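Local coordinates for Cap5O (Staphylococcus aureus, PDB 3OJO), which probably oxidises UDP-N-acetyl-mannosamine with NAD as the hydride acceptor, a step in the biosynthesis of the capsular polysaccharide, at residues K317-G322 with H370-A375; A375-I380 with H400-D405. One frame throughout, in Å; residues are numbered along the deposited sequence.

Contact 1: K317-G322 with H370-A375; sequences KVTVFG and HAVKDA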
loop_
_atom_site.group_PDB
_atom_site.type_symbol
_atom_site.label_atom_id
_atom_site.label_comp_id
_atom_site.label_asym_id
_atom_site.label_seq_id
_atom_site.Cartn_x
_atom_site.Cartn_y
_atom_site.Cartn_z
ATOM N N LYS B 317 -1.747 -7.898 -37.338
ATOM C CA LYS B 317 -2.726 -6.935 -36.860
ATOM C C LYS B 317 -3.199 -7.083 -35.418
ATOM O O LYS B 317 -3.824 -8.087 -35.053
ATOM C CB LYS B 317 -3.896 -6.760 -37.838
ATOM C CG LYS B 317 -4.490 -5.356 -37.782
ATOM C CD LYS B 317 -5.891 -5.293 -38.346
ATOM C CE LYS B 317 -6.506 -3.942 -38.098
ATOM N NZ LYS B 317 -7.900 -3.874 -38.594
ATOM N N VAL B 318 -2.904 -6.041 -34.609
ATOM C CA VAL B 318 -3.322 -5.899 -33.216
ATOM C C VAL B 318 -4.170 -4.640 -33.122
ATOM O O VAL B 318 -3.708 -3.559 -33.507
ATOM C CB VAL B 318 -2.176 -5.923 -32.154
ATOM C CG1 VAL B 318 -1.177 -4.795 -32.365
ATOM C CG2 VAL B 318 -2.738 -5.877 -30.730
ATOM N N THR B 319 -5.416 -4.786 -32.634
ATOM C CA THR B 319 -6.315 -3.655 -32.445
ATOM C C THR B 319 -6.307 -3.227 -30.980
ATOM O O THR B 319 -6.767 -3.959 -30.105
ATOM C CB THR B 319 -7.729 -3.946 -32.969
ATOM O OG1 THR B 319 -7.643 -4.398 -34.315
ATOM C CG2 THR B 319 -8.632 -2.726 -32.900
ATOM N N VAL B 320 -5.784 -2.038 -30.723
ATOM C CA VAL B 320 -5.748 -1.451 -29.386
ATOM C C VAL B 320 -7.148 -0.867 -29.090
ATOM O O VAL B 320 -7.725 -0.172 -29.931
ATOM C CB VAL B 320 -4.592 -0.413 -29.271
ATOM C CG1 VAL B 320 -4.809 0.568 -28.122
ATOM C CG2 VAL B 320 -3.242 -1.110 -29.148
ATOM N N PHE B 321 -7.692 -1.202 -27.913
ATOM C CA PHE B 321 -8.989 -0.735 -27.418
ATOM C C PHE B 321 -8.739 0.190 -26.214
ATOM O O PHE B 321 -8.473 -0.269 -25.107
ATOM C CB PHE B 321 -9.877 -1.934 -27.039
ATOM C CG PHE B 321 -10.792 -2.462 -28.115
ATOM C CD1 PHE B 321 -11.993 -3.074 -27.784
ATOM C CD2 PHE B 321 -10.443 -2.376 -29.458
ATOM C CE1 PHE B 321 -12.837 -3.584 -28.775
ATOM C CE2 PHE B 321 -11.295 -2.876 -30.454
ATOM C CZ PHE B 321 -12.484 -3.480 -30.102
ATOM N N GLY B 322 -8.774 1.487 -26.467
ATOM C CA GLY B 322 -8.520 2.508 -25.465
ATOM C C GLY B 322 -7.105 3.044 -25.518
ATOM O O GLY B 322 -6.144 2.272 -25.548
ATOM N N HIS B 370 -14.499 -1.840 -38.475
ATOM C CA HIS B 370 -13.412 -1.462 -39.376
ATOM C C HIS B 370 -12.053 -1.654 -38.677
ATOM O O HIS B 370 -11.089 -2.075 -39.327
ATOM C CB HIS B 370 -13.589 -0.002 -39.844
ATOM C CG HIS B 370 -12.950 0.305 -41.169
ATOM N ND1 HIS B 370 -11.600 0.614 -41.270
ATOM C CD2 HIS B 370 -13.506 0.374 -42.403
ATOM C CE1 HIS B 370 -11.379 0.845 -42.554
ATOM N NE2 HIS B 370 -12.497 0.717 -43.275
ATOM N N ALA B 371 -11.993 -1.364 -37.349
ATOM C CA ALA B 371 -10.788 -1.496 -36.515
ATOM C C ALA B 371 -10.400 -2.953 -36.245
ATOM O O ALA B 371 -9.212 -3.273 -36.301
ATOM C CB ALA B 371 -10.952 -0.737 -35.206
ATOM N N VAL B 372 -11.389 -3.826 -35.954
ATOM C CA VAL B 372 -11.168 -5.258 -35.686
ATOM C C VAL B 372 -10.926 -6.085 -36.968
ATOM O O VAL B 372 -10.527 -7.255 -36.877
ATOM C CB VAL B 372 -12.253 -5.902 -34.776
ATOM C CG1 VAL B 372 -12.312 -5.217 -33.418
ATOM C CG2 VAL B 372 -13.627 -5.916 -35.443
ATOM N N LYS B 373 -11.195 -5.477 -38.149
ATOM C CA LYS B 373 -11.055 -6.086 -39.469
ATOM C C LYS B 373 -9.676 -6.716 -39.736
ATOM O O LYS B 373 -8.664 -6.033 -39.855
ATOM C CB LYS B 373 -11.500 -5.114 -40.594
ATOM C CG LYS B 373 -11.636 -5.730 -42.003
ATOM C CD LYS B 373 -12.774 -6.758 -42.118
ATOM C CE LYS B 373 -12.658 -7.615 -43.358
ATOM N NZ LYS B 373 -13.546 -8.806 -43.292
ATOM N N ASP B 374 -9.682 -8.045 -39.796
ATOM C CA ASP B 374 -8.594 -9.004 -40.063
ATOM C C ASP B 374 -7.510 -9.046 -38.975
ATOM O O ASP B 374 -6.384 -9.498 -39.227
ATOM C CB ASP B 374 -7.990 -8.833 -41.484
ATOM C CG ASP B 374 -8.995 -8.866 -42.631
ATOM O OD1 ASP B 374 -9.670 -9.912 -42.808
ATOM O OD2 ASP B 374 -9.066 -7.870 -43.381
ATOM N N ALA B 375 -7.862 -8.583 -37.762
ATOM C CA ALA B 375 -6.953 -8.544 -36.624
ATOM C C ALA B 375 -6.812 -9.912 -35.962
ATOM O O ALA B 375 -7.784 -10.670 -35.875
ATOM C CB ALA B 375 -7.419 -7.508 -35.616
#

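Contact 2: A375-I380 with H400-D405; sequences ASLVLI and HKVIFD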
loop_
_atom_site.group_PDB
_atom_site.type_symbol
_atom_site.label_atom_id
_atom_site.label_comp_id
_atom_site.label_asym_id
_atom_site.label_seq_id
_atom_site.Cartn_x
_atom_site.Cartn_y
_atom_site.Cartn_z
ATOM N N ALA B 375 -7.862 -8.583 -37.762
ATOM C CA ALA B 375 -6.953 -8.544 -36.624
ATOM C C ALA B 375 -6.812 -9.912 -35.962
ATOM O O ALA B 375 -7.784 -10.670 -35.875
ATOM C CB ALA B 375 -7.419 -7.508 -35.616
ATOM N N SER B 376 -5.580 -10.222 -35.513
ATOM C CA SER B 376 -5.249 -11.459 -34.800
ATOM C C SER B 376 -5.495 -11.328 -33.285
ATOM O O SER B 376 -5.799 -12.333 -32.644
ATOM C CB SER B 376 -3.803 -11.858 -35.061
ATOM O OG SER B 376 -3.589 -12.078 -36.445
ATOM N N LEU B 377 -5.384 -10.097 -32.719
ATOM C CA LEU B 377 -5.574 -9.817 -31.286
ATOM C C LEU B 377 -6.209 -8.452 -30.992
ATOM O O LEU B 377 -5.806 -7.457 -31.576
ATOM C CB LEU B 377 -4.217 -9.965 -30.538
ATOM C CG LEU B 377 -4.086 -9.421 -29.099
ATOM C CD1 LEU B 377 -4.797 -10.309 -28.069
ATOM C CD2 LEU B 377 -2.633 -9.198 -28.732
ATOM N N VAL B 378 -7.203 -8.419 -30.082
ATOM C CA VAL B 378 -7.817 -7.184 -29.549
ATOM C C VAL B 378 -7.178 -6.918 -28.176
ATOM O O VAL B 378 -7.263 -7.747 -27.257
ATOM C CB VAL B 378 -9.370 -7.165 -29.530
ATOM C CG1 VAL B 378 -9.921 -6.275 -28.410
ATOM C CG2 VAL B 378 -9.907 -6.709 -30.885
ATOM N N LEU B 379 -6.474 -5.795 -28.080
ATOM C CA LEU B 379 -5.763 -5.415 -26.873
ATOM C C LEU B 379 -6.537 -4.362 -26.081
ATOM O O LEU B 379 -6.640 -3.219 -26.528
ATOM C CB LEU B 379 -4.332 -4.947 -27.229
ATOM C CG LEU B 379 -3.333 -4.748 -26.090
ATOM C CD1 LEU B 379 -3.157 -6.022 -25.248
ATOM C CD2 LEU B 379 -1.998 -4.276 -26.628
ATOM N N ILE B 380 -7.067 -4.747 -24.900
ATOM C CA ILE B 380 -7.791 -3.792 -24.053
ATOM C C ILE B 380 -6.875 -3.095 -23.008
ATOM O O ILE B 380 -6.389 -3.715 -22.057
ATOM C CB ILE B 380 -9.121 -4.325 -23.487
ATOM C CG1 ILE B 380 -9.878 -5.133 -24.553
ATOM C CG2 ILE B 380 -9.955 -3.159 -22.932
ATOM C CD1 ILE B 380 -11.215 -5.565 -24.178
ATOM N N HIS B 400 -8.542 -13.809 -35.985
ATOM C CA HIS B 400 -8.517 -14.689 -34.816
ATOM C C HIS B 400 -9.248 -13.963 -33.697
ATOM O O HIS B 400 -8.851 -12.863 -33.333
ATOM C CB HIS B 400 -7.075 -14.998 -34.386
ATOM C CG HIS B 400 -6.263 -15.701 -35.426
ATOM N ND1 HIS B 400 -6.407 -17.056 -35.665
ATOM C CD2 HIS B 400 -5.308 -15.209 -36.248
ATOM C CE1 HIS B 400 -5.545 -17.341 -36.629
ATOM N NE2 HIS B 400 -4.857 -16.262 -37.008
ATOM N N LYS B 401 -10.333 -14.547 -33.176
ATOM C CA LYS B 401 -11.107 -13.926 -32.104
ATOM C C LYS B 401 -10.454 -14.113 -30.711
ATOM O O LYS B 401 -10.901 -14.943 -29.905
ATOM C CB LYS B 401 -12.580 -14.378 -32.136
ATOM C CG LYS B 401 -13.358 -13.884 -33.355
ATOM C CD LYS B 401 -14.819 -14.319 -33.295
ATOM C CE LYS B 401 -15.486 -14.303 -34.646
ATOM N NZ LYS B 401 -16.925 -14.669 -34.554
ATOM N N VAL B 402 -9.362 -13.353 -30.450
ATOM C CA VAL B 402 -8.662 -13.380 -29.157
ATOM C C VAL B 402 -8.572 -11.991 -28.515
ATOM O O VAL B 402 -8.285 -11.008 -29.199
ATOM C CB VAL B 402 -7.333 -14.196 -29.093
ATOM C CG1 VAL B 402 -7.443 -15.529 -29.835
ATOM C CG2 VAL B 402 -6.140 -13.400 -29.588
ATOM N N ILE B 403 -8.858 -11.919 -27.205
ATOM C CA ILE B 403 -8.822 -10.689 -26.412
ATOM C C ILE B 403 -7.844 -10.825 -25.234
ATOM O O ILE B 403 -7.990 -11.752 -24.429
ATOM C CB ILE B 403 -10.241 -10.309 -25.884
ATOM C CG1 ILE B 403 -11.229 -10.028 -27.031
ATOM C CG2 ILE B 403 -10.171 -9.115 -24.898
ATOM C CD1 ILE B 403 -12.656 -9.839 -26.592
ATOM N N PHE B 404 -6.877 -9.880 -25.116
ATOM C CA PHE B 404 -5.994 -9.759 -23.955
ATOM C C PHE B 404 -6.365 -8.444 -23.253
ATOM O O PHE B 404 -6.055 -7.343 -23.734
ATOM C CB PHE B 404 -4.489 -9.842 -24.281
ATOM C CG PHE B 404 -3.592 -9.681 -23.069
ATOM C CD1 PHE B 404 -3.963 -10.200 -21.827
ATOM C CD2 PHE B 404 -2.379 -9.015 -23.165
ATOM C CE1 PHE B 404 -3.152 -10.024 -20.705
ATOM C CE2 PHE B 404 -1.561 -8.859 -22.044
ATOM C CZ PHE B 404 -1.952 -9.373 -20.828
ATOM N N ASP B 405 -7.097 -8.579 -22.142
ATOM C CA ASP B 405 -7.607 -7.456 -21.374
ATOM C C ASP B 405 -6.706 -7.152 -20.182
ATOM O O ASP B 405 -6.681 -7.901 -19.211
ATOM C CB ASP B 405 -9.068 -7.715 -20.988
ATOM C CG ASP B 405 -9.818 -6.577 -20.342
ATOM O OD1 ASP B 405 -9.327 -5.430 -20.397
ATOM O OD2 ASP B 405 -10.901 -6.826 -19.793
#

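Contact 1: K317-G322 with H370-A375
The C-terminal end of helix 368-372, with the turn that follows it, packs here against strand 317-321 of the five-stranded parallel sheet in the C-terminal, UDP-binding-type domain. K317 does most of the work. Its chi1 is -150°, some 30° short of fully anti, and beyond CG the chain runs extended, which carries NZ from the start of the strand to the helix end. There the ammonium joins two carbonyls, at 2.7 Å from NZ to A371 O and 2.6 Å from NZ to K373 O. In both bonds the nitrogen stands above the carbonyl plane, by 55° at A371 and 28° at K373. The lysine charge probably suits this cluster of carbonyls, one from the last part of helix 368-372 and one from the turn. V372 to A375 form a type II beta turn, closed by A375 N on V372 O, and through it the chain leaves the helix for the next strand of the sheet. T319, two residues along and on the same face as K317, offers its hydroxyl to the same acceptor, with OG1 2.8 Å from A371 O, so that A371 O, in a buried residue, takes two donors. T319 CG2 lies 3.8 Å from A371 CB, and A375 CB rests 3.4 Å from T319 OG1. Farther along the strand the F321 ring reaches the helix at its tip, where CZ meets V372 CG1 obliquely at 3.7 Å. The same ring also meets those of Y355 and F387, while V318 points away from the turn and packs on L344 of helix 336-346.

Contact 2: A375-I380 with H400-D405
Four backbone hydrogen bonds join 375-380 to 400-405, three of them in the regular parallel pairing of strands 377-380 and 402-405. V378 is gripped at both ends: its N lies 2.9 Å from V402 O in a nearly straight bond (176°), and its O receives F404 N at 3.0 Å. I380 N then binds F404 O, and ahead of the strands H400 N reaches a lone pair of A375 O at 3.2 Å. Apolar contacts line both faces. On one, L377 CD1 sits between V402 CG2 and F404 CB, while L379, its CG anti to the backbone N, lies alongside F404 with CD1 3.7 Å from ring atom CD2. On the other, the I380 and I403 side chains cross obliquely, CD1 of I380 being 3.8 Å from CG2 of I403. Among the polar side chains, S376 OG lies in the plane of the H400 ring at its edge, 3.6 Å from CD2, and both residues hydrogen-bond to S314. D405 OD1, hydrogen-bonded to K407 N, also lies 3.3 Å from I380 CB, and D405 OD2 binds Y419 OH and the amides of V409 and V410. Helix 286-312 packs on the face of L377, L379 and F404, and the pair lies between strands 317-321 and 418-420.

The two contacts lie in series along the chain, contact 1 closing at A375, the residue at which contact 2 opens, and their centres are 8 Å apart. Helix 368-372 leads through its turn straight into strand 377-380, which enters the parallel sheet between 317-321 and 402-405. The strand of contact 1 thus pairs directly with the first strand of contact 2, through probable hydrogen bonds from F321 N to L379 O and from L379 N to T319 O, both 2.7 Å. V372 CG1 also packs on V378 CG2. Together they build the middle of a Rossmann-like alpha/beta domain, away from the NAD pocket.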